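Local coordinates for protein Abbfa_003403 (Acinetobacter baumannii, PDB 4ZXH) that probably assembles a peptide product as a four-domain nonribosomal peptide synthetase, with condensation, adenylation, peptidyl carrier and thioesterase domains and a phosphopantetheine arm, at residues Ile200-Ala205 and Asn299-His304; Ile333-Val338 and Asn351-Ile356; Asp347-Pro352 and Pro933-Pro938. One frame throughout, in Å; residues are numbered along the deposited sequence.

Interaction 1: residues Ile200-Ala205 and Asn299-His304; sequences IFWKNA and NTIAIH. With PNS (4'-phosphopantetheine), chain B.
One hydrogen bond joins the backbone of helix 200-205 to the side chain of the strand residue His-304. His-304 ND1 gives its N-H to Ala-205 O at 3.2 Å, with an N-H...O angle of 149°. The carbonyl oxygen lies close to the imidazole plane, and the donor lies in the carbonyl plane. CG of His-304 is anti to the backbone N (chi1 168°), which brings ND1 to the end of the helix. The bond is consistent with a proton on ND1. NE2 of the same ring has a weak hydrogen bond with Asn-275.

The apolar part rests on Trp-202. Its CG is anti to the carbonyl carbon, and the six-membered ring reaches out to the strand. CH2 meets Ile-301 CB at 3.7 Å, and CZ2 meets Ile-301 CG2 at 3.7 Å. The two side chains cross obliquely. Ile-303 CD1 comes near the ring plane, at the indole edge, 4.4 Å from Trp-202 CH2. The polar atom Ala-302 O lies 3.2 Å from Trp-202 CZ3. The indole NE1 turns to His-330 O, which satisfies it.

Thr-300 OG1 makes a weak hydrogen bond of 3.3 Å to O40 of the phosphopantetheine, so the same segment borders the pocket of the arm.

The contact is buried in the condensation domain. The axes of helix 200-205 and strand 302-304 pass 9.6 Å apart at 47°. Strand 302-306 pairs antiparallel with strand 275-279, and Trp-202 also touches helix 313-329 and Val-338 of helix 335-342.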
loop_
_atom_site.group_PDB
_atom_site.type_symbol
_atom_site.label_atom_id
_atom_site.label_comp_id
_atom_site.label_asym_id
_atom_site.label_seq_id
_atom_site.Cartn_x
_atom_site.Cartn_y
_atom_site.Cartn_z
ATOM N N ILE A 200 16.300 -16.927 -19.100
ATOM C CA ILE A 200 15.535 -18.037 -18.563
ATOM C C ILE A 200 15.958 -18.332 -17.126
ATOM O O ILE A 200 15.102 -18.570 -16.262
ATOM C CB ILE A 200 15.709 -19.291 -19.426
ATOM C CG1 ILE A 200 15.178 -19.023 -20.833
ATOM C CG2 ILE A 200 15.011 -20.485 -18.798
ATOM C CD1 ILE A 200 15.741 -19.959 -21.874
ATOM N N PHE A 201 17.268 -18.307 -16.874
ATOM C CA PHE A 201 17.800 -18.551 -15.535
ATOM C C PHE A 201 17.120 -17.671 -14.491
ATOM O O PHE A 201 16.635 -18.170 -13.471
ATOM C CB PHE A 201 19.308 -18.315 -15.495
ATOM C CG PHE A 201 19.898 -18.390 -14.112
ATOM C CD1 PHE A 201 20.448 -19.572 -13.642
ATOM C CD2 PHE A 201 19.908 -17.274 -13.276
ATOM C CE1 PHE A 201 20.998 -19.647 -12.362
ATOM C CE2 PHE A 201 20.453 -17.344 -11.993
ATOM C CZ PHE A 201 21.005 -18.532 -11.540
ATOM N N TRP A 202 17.104 -16.363 -14.745
ATOM C CA TRP A 202 16.527 -15.407 -13.808
ATOM C C TRP A 202 15.023 -15.571 -13.696
ATOM O O TRP A 202 14.442 -15.438 -12.615
ATOM C CB TRP A 202 16.850 -13.976 -14.228
ATOM C CG TRP A 202 18.274 -13.616 -14.045
ATOM C CD1 TRP A 202 19.162 -13.275 -15.019
ATOM C CD2 TRP A 202 18.992 -13.564 -12.808
ATOM N NE1 TRP A 202 20.395 -13.011 -14.466
ATOM C CE2 TRP A 202 20.317 -13.182 -13.109
ATOM C CE3 TRP A 202 18.645 -13.800 -11.477
ATOM C CZ2 TRP A 202 21.288 -13.029 -12.130
ATOM C CZ3 TRP A 202 19.614 -13.654 -10.504
ATOM C CH2 TRP A 202 20.915 -13.269 -10.834
ATOM N N LYS A 203 14.392 -15.860 -14.822
ATOM C CA LYS A 203 12.952 -16.029 -14.852
ATOM C C LYS A 203 12.580 -17.182 -13.915
ATOM O O LYS A 203 11.582 -17.105 -13.200
ATOM C CB LYS A 203 12.474 -16.275 -16.289
ATOM C CG LYS A 203 11.047 -15.825 -16.583
ATOM C CD LYS A 203 10.603 -16.288 -17.974
ATOM C CE LYS A 203 11.006 -15.321 -19.086
ATOM N NZ LYS A 203 10.196 -14.062 -19.073
ATOM N N ASN A 204 13.406 -18.228 -13.879
ATOM C CA ASN A 204 13.133 -19.361 -12.987
ATOM C C ASN A 204 13.591 -19.112 -11.549
ATOM O O ASN A 204 12.936 -19.518 -10.590
ATOM C CB ASN A 204 13.781 -20.641 -13.532
ATOM C CG ASN A 204 13.086 -21.152 -14.791
ATOM O OD1 ASN A 204 11.897 -20.892 -15.007
ATOM N ND2 ASN A 204 13.825 -21.872 -15.632
ATOM N N ALA A 205 14.716 -18.432 -11.399
ATOM C CA ALA A 205 15.244 -18.131 -10.079
ATOM C C ALA A 205 14.279 -17.263 -9.269
ATOM O O ALA A 205 14.209 -17.386 -8.048
ATOM C CB ALA A 205 16.613 -17.441 -10.204
ATOM N N ASN A 299 25.487 -3.354 -12.159
ATOM C CA ASN A 299 24.194 -4.007 -12.365
ATOM C C ASN A 299 23.675 -4.734 -11.115
ATOM O O ASN A 299 24.394 -5.486 -10.465
ATOM C CB ASN A 299 24.276 -4.996 -13.533
ATOM C CG ASN A 299 22.901 -5.502 -13.976
ATOM O OD1 ASN A 299 21.908 -4.751 -14.003
ATOM N ND2 ASN A 299 22.840 -6.784 -14.331
ATOM N N THR A 300 22.414 -4.508 -10.780
ATOM C CA THR A 300 21.818 -5.188 -9.653
ATOM C C THR A 300 21.497 -6.634 -10.051
ATOM O O THR A 300 21.034 -6.882 -11.160
ATOM C CB THR A 300 20.528 -4.458 -9.182
ATOM O OG1 THR A 300 20.840 -3.111 -8.813
ATOM C CG2 THR A 300 19.895 -5.162 -7.989
ATOM N N ILE A 301 21.766 -7.590 -9.163
ATOM C CA ILE A 301 21.156 -8.909 -9.303
ATOM C C ILE A 301 20.379 -9.278 -8.046
ATOM O O ILE A 301 20.787 -8.929 -6.938
ATOM C CB ILE A 301 22.182 -10.029 -9.601
ATOM C CG1 ILE A 301 23.231 -10.116 -8.499
ATOM C CG2 ILE A 301 22.807 -9.850 -10.967
ATOM C CD1 ILE A 301 24.300 -11.181 -8.776
ATOM N N ALA A 302 19.258 -9.982 -8.229
ATOM C CA ALA A 302 18.441 -10.449 -7.111
ATOM C C ALA A 302 18.660 -11.942 -6.801
ATOM O O ALA A 302 18.385 -12.815 -7.631
ATOM C CB ALA A 302 16.967 -10.182 -7.392
ATOM N N ILE A 303 19.156 -12.228 -5.598
ATOM C CA ILE A 303 19.349 -13.606 -5.169
ATOM C C ILE A 303 18.200 -14.049 -4.277
ATOM O O ILE A 303 18.059 -13.577 -3.143
ATOM C CB ILE A 303 20.660 -13.794 -4.403
ATOM C CG1 ILE A 303 21.839 -13.194 -5.170
ATOM C CG2 ILE A 303 20.879 -15.248 -4.124
ATOM C CD1 ILE A 303 21.967 -13.726 -6.551
ATOM N N HIS A 304 17.371 -14.949 -4.791
ATOM C CA HIS A 304 16.251 -15.476 -4.021
ATOM C C HIS A 304 16.651 -16.828 -3.435
ATOM O O HIS A 304 16.890 -17.782 -4.181
ATOM C CB HIS A 304 15.007 -15.581 -4.911
ATOM C CG HIS A 304 13.883 -16.369 -4.312
ATOM N ND1 HIS A 304 12.991 -17.083 -5.084
ATOM C CD2 HIS A 304 13.501 -16.554 -3.026
ATOM C CE1 HIS A 304 12.112 -17.682 -4.297
ATOM N NE2 HIS A 304 12.400 -17.378 -3.044
HETATM O O23 PNS B . 8.958 -0.979 -13.149
HETATM P P24 PNS B . 9.814 -0.882 -14.385
HETATM O O25 PNS B . 9.572 -1.860 -15.502
HETATM O O27 PNS B . 11.327 -1.088 -13.864
HETATM C C28 PNS B . 11.855 -0.262 -12.831
HETATM C C29 PNS B . 13.307 -0.639 -12.598
HETATM C C30 PNS B . 14.005 -0.456 -13.947
HETATM C C31 PNS B . 13.384 -2.095 -12.138
HETATM C C32 PNS B . 13.897 0.258 -11.499
HETATM O O33 PNS B . 12.940 0.307 -10.428
HETATM C C34 PNS B . 15.243 -0.267 -11.037
HETATM O O35 PNS B . 16.207 -0.357 -11.796
HETATM N N36 PNS B . 15.375 -0.626 -9.767
HETATM C C37 PNS B . 16.624 -1.142 -9.230
HETATM C C38 PNS B . 17.065 -0.206 -8.106
HETATM C C39 PNS B . 18.561 -0.159 -8.051
HETATM O O40 PNS B . 19.227 -0.188 -9.076
HETATM N N41 PNS B . 19.052 -0.088 -6.822
HETATM C C42 PNS B . 20.437 -0.022 -6.419
HETATM C C43 PNS B . 20.336 -0.302 -4.933
HETATM S S44 PNS B . 20.690 -2.047 -4.687
#

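Interaction 2: residues Ile333-Val338 and Asn351-Ile356; sequences IAFSRV and NPLAQI. With PNS (4'-phosphopantetheine), chain B.
Phe-335 and Leu-353 bury the most surface here, and Val-338 adds to them. Phe-335 lies in the first turn of helix 335-342, just after the N-cap residue Ala-334. Its CG is anti to the backbone N (chi1 -175°), which sends the ring toward the loop 351-356. The tip CZ meets Leu-353 CB at 4.1 Å, and the two side chains slide past each other in opposite directions. Pro-352 O approaches the ring at its edge, in plane, 3.6 Å from Phe-335 CZ. Ring atoms CD2 and CE2 pack obliquely against C37 of the phosphopantetheine, with CD2 to C37 at 3.5 Å.

Leu-353 places CG anti to the carbonyl carbon. Its CD1 reaches CG1 of Val-338, about one turn after Phe-335, at 4.1 Å; the Val-338 and Leu-353 side chains cross obliquely. The backbone of Leu-353 has a positive phi of 68°, at the bend of the loop.

Asn-351 carries the polar part of the contact. Its OD1 accepts from N36 of the arm at 3.0 Å. Its ND2 gives a nearly straight bond to Ala-354 O at 2.8 Å, which fixes the amide rotation. Gln-355 NE2 in turn holds Asn-351 O at 2.9 Å, along the C=O axis.

An apolar ring on one segment and an amide on the other line the condensation-domain channel occupied by the phosphopantetheine. This is consistent with entry of the carrier-domain arm into that domain.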
loop_
_atom_site.group_PDB
_atom_site.type_symbol
_atom_site.label_atom_id
_atom_site.label_comp_id
_atom_site.label_asym_id
_atom_site.label_seq_id
_atom_site.Cartn_x
_atom_site.Cartn_y
_atom_site.Cartn_z
ATOM N N ILE A 333 22.741 -9.906 -17.911
ATOM C CA ILE A 333 21.368 -9.422 -18.019
ATOM C C ILE A 333 21.092 -8.283 -17.041
ATOM O O ILE A 333 21.266 -8.442 -15.827
ATOM C CB ILE A 333 20.346 -10.555 -17.760
ATOM C CG1 ILE A 333 20.522 -11.680 -18.772
ATOM C CG2 ILE A 333 18.944 -10.028 -17.852
ATOM C CD1 ILE A 333 20.595 -11.185 -20.208
ATOM N N ALA A 334 20.650 -7.142 -17.570
ATOM C CA ALA A 334 20.394 -5.958 -16.743
ATOM C C ALA A 334 19.178 -6.174 -15.876
ATOM O O ALA A 334 18.229 -6.853 -16.287
ATOM C CB ALA A 334 20.207 -4.737 -17.600
ATOM N N PHE A 335 19.211 -5.612 -14.670
ATOM C CA PHE A 335 18.116 -5.788 -13.731
ATOM C C PHE A 335 16.791 -5.356 -14.348
ATOM O O PHE A 335 15.771 -6.005 -14.149
ATOM C CB PHE A 335 18.376 -5.008 -12.451
ATOM C CG PHE A 335 17.352 -5.246 -11.386
ATOM C CD1 PHE A 335 17.192 -6.504 -10.837
ATOM C CD2 PHE A 335 16.554 -4.213 -10.929
ATOM C CE1 PHE A 335 16.254 -6.738 -9.866
ATOM C CE2 PHE A 335 15.615 -4.433 -9.956
ATOM C CZ PHE A 335 15.462 -5.699 -9.422
ATOM N N SER A 336 16.814 -4.273 -15.116
ATOM C CA SER A 336 15.593 -3.761 -15.732
ATOM C C SER A 336 15.037 -4.773 -16.709
ATOM O O SER A 336 13.833 -4.923 -16.844
ATOM C CB SER A 336 15.850 -2.423 -16.440
ATOM O OG SER A 336 16.718 -2.584 -17.549
ATOM N N ARG A 337 15.917 -5.478 -17.397
ATOM C CA ARG A 337 15.459 -6.496 -18.324
ATOM C C ARG A 337 14.896 -7.692 -17.563
ATOM O O ARG A 337 13.985 -8.357 -18.048
ATOM C CB ARG A 337 16.592 -6.930 -19.259
ATOM C CG ARG A 337 16.164 -7.926 -20.332
ATOM C CD ARG A 337 15.147 -7.300 -21.265
ATOM N NE ARG A 337 14.804 -8.164 -22.392
ATOM C CZ ARG A 337 13.788 -9.025 -22.401
ATOM N NH1 ARG A 337 12.999 -9.150 -21.336
ATOM N NH2 ARG A 337 13.559 -9.760 -23.480
ATOM N N VAL A 338 15.423 -7.971 -16.372
ATOM C CA VAL A 338 14.884 -9.068 -15.566
ATOM C C VAL A 338 13.482 -8.723 -15.063
ATOM O O VAL A 338 12.592 -9.579 -15.062
ATOM C CB VAL A 338 15.783 -9.409 -14.362
ATOM C CG1 VAL A 338 15.099 -10.436 -13.458
ATOM C CG2 VAL A 338 17.115 -9.938 -14.836
ATOM N N ASN A 351 10.548 -1.179 -4.243
ATOM C CA ASN A 351 11.344 -1.507 -5.406
ATOM C C ASN A 351 10.987 -2.928 -5.867
ATOM O O ASN A 351 10.874 -3.836 -5.047
ATOM C CB ASN A 351 12.831 -1.382 -5.091
ATOM C CG ASN A 351 13.689 -1.727 -6.275
ATOM O OD1 ASN A 351 13.868 -0.912 -7.183
ATOM N ND2 ASN A 351 14.212 -2.946 -6.289
ATOM N N PRO A 352 10.768 -3.115 -7.176
ATOM C CA PRO A 352 10.376 -4.407 -7.760
ATOM C C PRO A 352 11.312 -5.553 -7.382
ATOM O O PRO A 352 12.516 -5.310 -7.330
ATOM C CB PRO A 352 10.448 -4.144 -9.264
ATOM C CG PRO A 352 10.195 -2.687 -9.396
ATOM C CD PRO A 352 10.792 -2.030 -8.177
ATOM N N LEU A 353 10.774 -6.752 -7.117
ATOM C CA LEU A 353 11.577 -7.981 -6.911
ATOM C C LEU A 353 12.440 -8.059 -5.645
ATOM O O LEU A 353 12.520 -9.119 -5.015
ATOM C CB LEU A 353 12.503 -8.223 -8.101
ATOM C CG LEU A 353 11.789 -8.527 -9.407
ATOM C CD1 LEU A 353 12.821 -8.946 -10.440
ATOM C CD2 LEU A 353 10.707 -9.603 -9.214
ATOM N N ALA A 354 13.106 -6.966 -5.291
ATOM C CA ALA A 354 13.950 -6.941 -4.095
ATOM C C ALA A 354 13.844 -5.615 -3.349
ATOM O O ALA A 354 13.878 -4.540 -3.964
ATOM C CB ALA A 354 15.401 -7.207 -4.467
ATOM N N GLN A 355 13.739 -5.689 -2.029
ATOM C CA GLN A 355 13.684 -4.484 -1.214
ATOM C C GLN A 355 14.793 -4.452 -0.164
ATOM O O GLN A 355 14.837 -3.559 0.674
ATOM C CB GLN A 355 12.330 -4.373 -0.533
ATOM C CG GLN A 355 11.154 -4.358 -1.503
ATOM C CD GLN A 355 10.658 -5.742 -1.867
ATOM O OE1 GLN A 355 10.552 -6.628 -1.010
ATOM N NE2 GLN A 355 10.359 -5.941 -3.150
ATOM N N ILE A 356 15.661 -5.457 -0.209
ATOM C CA ILE A 356 16.767 -5.608 0.716
ATOM C C ILE A 356 18.027 -5.706 -0.119
ATOM O O ILE A 356 18.032 -6.401 -1.138
ATOM C CB ILE A 356 16.646 -6.882 1.595
ATOM C CG1 ILE A 356 15.229 -7.054 2.137
ATOM C CG2 ILE A 356 17.691 -6.873 2.726
ATOM C CD1 ILE A 356 14.783 -5.930 2.999
HETATM O O23 PNS B . 8.958 -0.979 -13.149
HETATM P P24 PNS B . 9.814 -0.882 -14.385
HETATM O O25 PNS B . 9.572 -1.860 -15.502
HETATM O O27 PNS B . 11.327 -1.088 -13.864
HETATM C C28 PNS B . 11.855 -0.262 -12.831
HETATM C C29 PNS B . 13.307 -0.639 -12.598
HETATM C C30 PNS B . 14.005 -0.456 -13.947
HETATM C C31 PNS B . 13.384 -2.095 -12.138
HETATM C C32 PNS B . 13.897 0.258 -11.499
HETATM O O33 PNS B . 12.940 0.307 -10.428
HETATM C C34 PNS B . 15.243 -0.267 -11.037
HETATM O O35 PNS B . 16.207 -0.357 -11.796
HETATM N N36 PNS B . 15.375 -0.626 -9.767
HETATM C C37 PNS B . 16.624 -1.142 -9.230
HETATM C C38 PNS B . 17.065 -0.206 -8.106
HETATM C C39 PNS B . 18.561 -0.159 -8.051
HETATM O O40 PNS B . 19.227 -0.188 -9.076
HETATM N N41 PNS B . 19.052 -0.088 -6.822
HETATM C C42 PNS B . 20.437 -0.022 -6.419
HETATM C C43 PNS B . 20.336 -0.302 -4.933
HETATM S S44 PNS B . 20.690 -2.047 -4.687
#

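Interaction 3: residues Asp347-Pro352 and Pro933-Pro938. With PNS (4'-phosphopantetheine), chain B.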
loop_
_atom_site.group_PDB
_atom_site.type_symbol
_atom_site.label_atom_id
_atom_site.label_comp_id
_atom_site.label_asym_id
_atom_site.label_seq_id
_atom_site.Cartn_x
_atom_site.Cartn_y
_atom_site.Cartn_z
ATOM N N ASP A 347 4.197 -1.678 -8.205
ATOM C CA ASP A 347 3.717 -1.226 -6.915
ATOM C C ASP A 347 4.644 -0.080 -6.470
ATOM O O ASP A 347 5.815 -0.288 -6.182
ATOM C CB ASP A 347 3.709 -2.424 -5.944
ATOM C CG ASP A 347 3.193 -2.087 -4.547
ATOM O OD1 ASP A 347 3.327 -0.931 -4.088
ATOM O OD2 ASP A 347 2.684 -3.022 -3.883
ATOM N N GLY A 348 4.111 1.132 -6.428
ATOM C CA GLY A 348 4.890 2.334 -6.172
ATOM C C GLY A 348 5.430 2.482 -4.762
ATOM O O GLY A 348 6.082 3.478 -4.430
ATOM N N SER A 349 5.178 1.477 -3.933
ATOM C CA SER A 349 5.580 1.516 -2.540
ATOM C C SER A 349 6.879 0.764 -2.297
ATOM O O SER A 349 7.475 0.884 -1.226
ATOM C CB SER A 349 4.490 0.902 -1.679
ATOM O OG SER A 349 4.437 -0.483 -1.944
ATOM N N ILE A 350 7.268 -0.064 -3.266
ATOM C CA ILE A 350 8.437 -0.919 -3.123
ATOM C C ILE A 350 9.257 -0.937 -4.392
ATOM O O ILE A 350 8.741 -0.744 -5.489
ATOM C CB ILE A 350 8.067 -2.391 -2.789
ATOM C CG1 ILE A 350 7.204 -3.000 -3.909
ATOM C CG2 ILE A 350 7.375 -2.478 -1.445
ATOM C CD1 ILE A 350 6.886 -4.469 -3.733
ATOM N N ASN A 351 10.548 -1.179 -4.243
ATOM C CA ASN A 351 11.344 -1.507 -5.406
ATOM C C ASN A 351 10.987 -2.928 -5.867
ATOM O O ASN A 351 10.874 -3.836 -5.047
ATOM C CB ASN A 351 12.831 -1.382 -5.091
ATOM C CG ASN A 351 13.689 -1.727 -6.275
ATOM O OD1 ASN A 351 13.868 -0.912 -7.183
ATOM N ND2 ASN A 351 14.212 -2.946 -6.289
ATOM N N PRO A 352 10.768 -3.115 -7.176
ATOM C CA PRO A 352 10.376 -4.407 -7.760
ATOM C C PRO A 352 11.312 -5.553 -7.382
ATOM O O PRO A 352 12.516 -5.310 -7.330
ATOM C CB PRO A 352 10.448 -4.144 -9.264
ATOM C CG PRO A 352 10.195 -2.687 -9.396
ATOM C CD PRO A 352 10.792 -2.030 -8.177
ATOM N N PRO A 933 -0.270 0.864 -0.349
ATOM C CA PRO A 933 0.578 0.093 -1.264
ATOM C C PRO A 933 -0.316 -0.818 -2.065
ATOM O O PRO A 933 -1.357 -1.229 -1.548
ATOM C CB PRO A 933 1.496 -0.707 -0.339
ATOM C CG PRO A 933 1.497 0.050 0.922
ATOM C CD PRO A 933 0.156 0.731 1.050
ATOM N N ALA A 934 0.077 -1.132 -3.291
ATOM C CA ALA A 934 -0.759 -1.913 -4.183
ATOM C C ALA A 934 -1.132 -3.263 -3.585
ATOM O O ALA A 934 -2.251 -3.737 -3.771
ATOM C CB ALA A 934 -0.071 -2.101 -5.501
ATOM N N TYR A 935 -0.211 -3.885 -2.859
ATOM C CA TYR A 935 -0.496 -5.212 -2.334
ATOM C C TYR A 935 -1.498 -5.170 -1.186
ATOM O O TYR A 935 -2.014 -6.203 -0.788
ATOM C CB TYR A 935 0.794 -5.927 -1.894
ATOM C CG TYR A 935 1.556 -5.311 -0.740
ATOM C CD1 TYR A 935 2.588 -4.396 -0.964
ATOM C CD2 TYR A 935 1.278 -5.676 0.577
ATOM C CE1 TYR A 935 3.307 -3.844 0.094
ATOM C CE2 TYR A 935 1.991 -5.127 1.639
ATOM C CZ TYR A 935 3.005 -4.212 1.391
ATOM O OH TYR A 935 3.701 -3.667 2.448
ATOM N N MET A 936 -1.802 -3.980 -0.674
ATOM C CA MET A 936 -2.783 -3.867 0.400
ATOM C C MET A 936 -4.173 -3.385 -0.072
ATOM O O MET A 936 -5.049 -3.084 0.745
ATOM C CB MET A 936 -2.227 -2.952 1.493
ATOM C CG MET A 936 -1.034 -3.590 2.185
ATOM S SD MET A 936 -0.146 -2.577 3.373
ATOM C CE MET A 936 -1.343 -2.505 4.705
ATOM N N VAL A 937 -4.377 -3.322 -1.386
ATOM C CA VAL A 937 -5.662 -2.895 -1.930
ATOM C C VAL A 937 -6.594 -4.074 -2.153
ATOM O O VAL A 937 -6.279 -4.956 -2.953
ATOM C CB VAL A 937 -5.505 -2.169 -3.261
ATOM C CG1 VAL A 937 -6.892 -1.857 -3.845
ATOM C CG2 VAL A 937 -4.674 -0.920 -3.082
ATOM N N PRO A 938 -7.744 -4.092 -1.450
ATOM C CA PRO A 938 -8.685 -5.222 -1.475
ATOM C C PRO A 938 -9.178 -5.556 -2.868
ATOM O O PRO A 938 -9.318 -4.667 -3.706
ATOM C CB PRO A 938 -9.838 -4.736 -0.593
ATOM C CG PRO A 938 -9.190 -3.818 0.363
ATOM C CD PRO A 938 -8.143 -3.087 -0.454
HETATM O O23 PNS B . 8.958 -0.979 -13.149
HETATM P P24 PNS B . 9.814 -0.882 -14.385
HETATM O O25 PNS B . 9.572 -1.860 -15.502
HETATM O O27 PNS B . 11.327 -1.088 -13.864
HETATM C C28 PNS B . 11.855 -0.262 -12.831
HETATM C C29 PNS B . 13.307 -0.639 -12.598
HETATM C C30 PNS B . 14.005 -0.456 -13.947
HETATM C C31 PNS B . 13.384 -2.095 -12.138
HETATM C C32 PNS B . 13.897 0.258 -11.499
HETATM O O33 PNS B . 12.940 0.307 -10.428
HETATM C C34 PNS B . 15.243 -0.267 -11.037
HETATM O O35 PNS B . 16.207 -0.357 -11.796
HETATM N N36 PNS B . 15.375 -0.626 -9.767
HETATM C C37 PNS B . 16.624 -1.142 -9.230
HETATM C C38 PNS B . 17.065 -0.206 -8.106
HETATM C C39 PNS B . 18.561 -0.159 -8.051
HETATM O O40 PNS B . 19.227 -0.188 -9.076
HETATM N N41 PNS B . 19.052 -0.088 -6.822
HETATM C C42 PNS B . 20.437 -0.022 -6.419
HETATM C C43 PNS B . 20.336 -0.302 -4.933
HETATM S S44 PNS B . 20.690 -2.047 -4.687
#
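An Asx turn at Asp-347, within a type I beta turn from Asp-347 to Ile-350, forms the condensation-domain side of a contact with the C-terminal part of the adenylation domain. Its partner is the 3-10 segment 934-936. Asp-347 CG is anti to the backbone N (chi1 -179°), so the carboxylate points at the start of that segment. OD2 accepts from Tyr-935 N at 3.2 Å, met from above the carboxylate plane. OD1 accepts weakly from Ala-934 N at 3.4 Å. Within its own turn, OD1 takes Ser-349 N at 3.0 Å through its anti lone pair, and also Ser-349 OG from above the plane. Ala-934 CB packs on the carboxylate, 3.4 Å from Asp-347 CG. The edge of the Tyr-935 ring comes near OD2, with the ring and carboxylate planes 42° apart. Ser-349 OG sits 3.4 Å from Pro-933 CB. Tyr-935 OH is hydrogen-bonded to Arg-221 NE.

The buried carboxylate is gripped by several donors, including His-211 NE2 on OD2. These donors, among them the N-H groups at the start of the 3-10 segment, would favour its ionised form.

From the N terminus, helix 197-205 comes first. Interaction 1 closes a loop of 93 residues, bringing this helix to strand 302-306. Interaction 2 follows in series and closes a short loop of 12 residues between helix 335-342 and the loop before strand 356-360. The two touch through Asn-299, whose amide probably hydrogen-bonds Ile-333 O and Phe-335 N. Interaction 3 starts on the segment where interaction 2 ends, sharing Asn-351 and Pro-352. It spans 580 residues to tie the condensation domain to the adenylation C-terminal part. All three have residues beside the phosphopantetheine, which is also hydrogen-bonded to Arg-346 NE and Ser-1008 N.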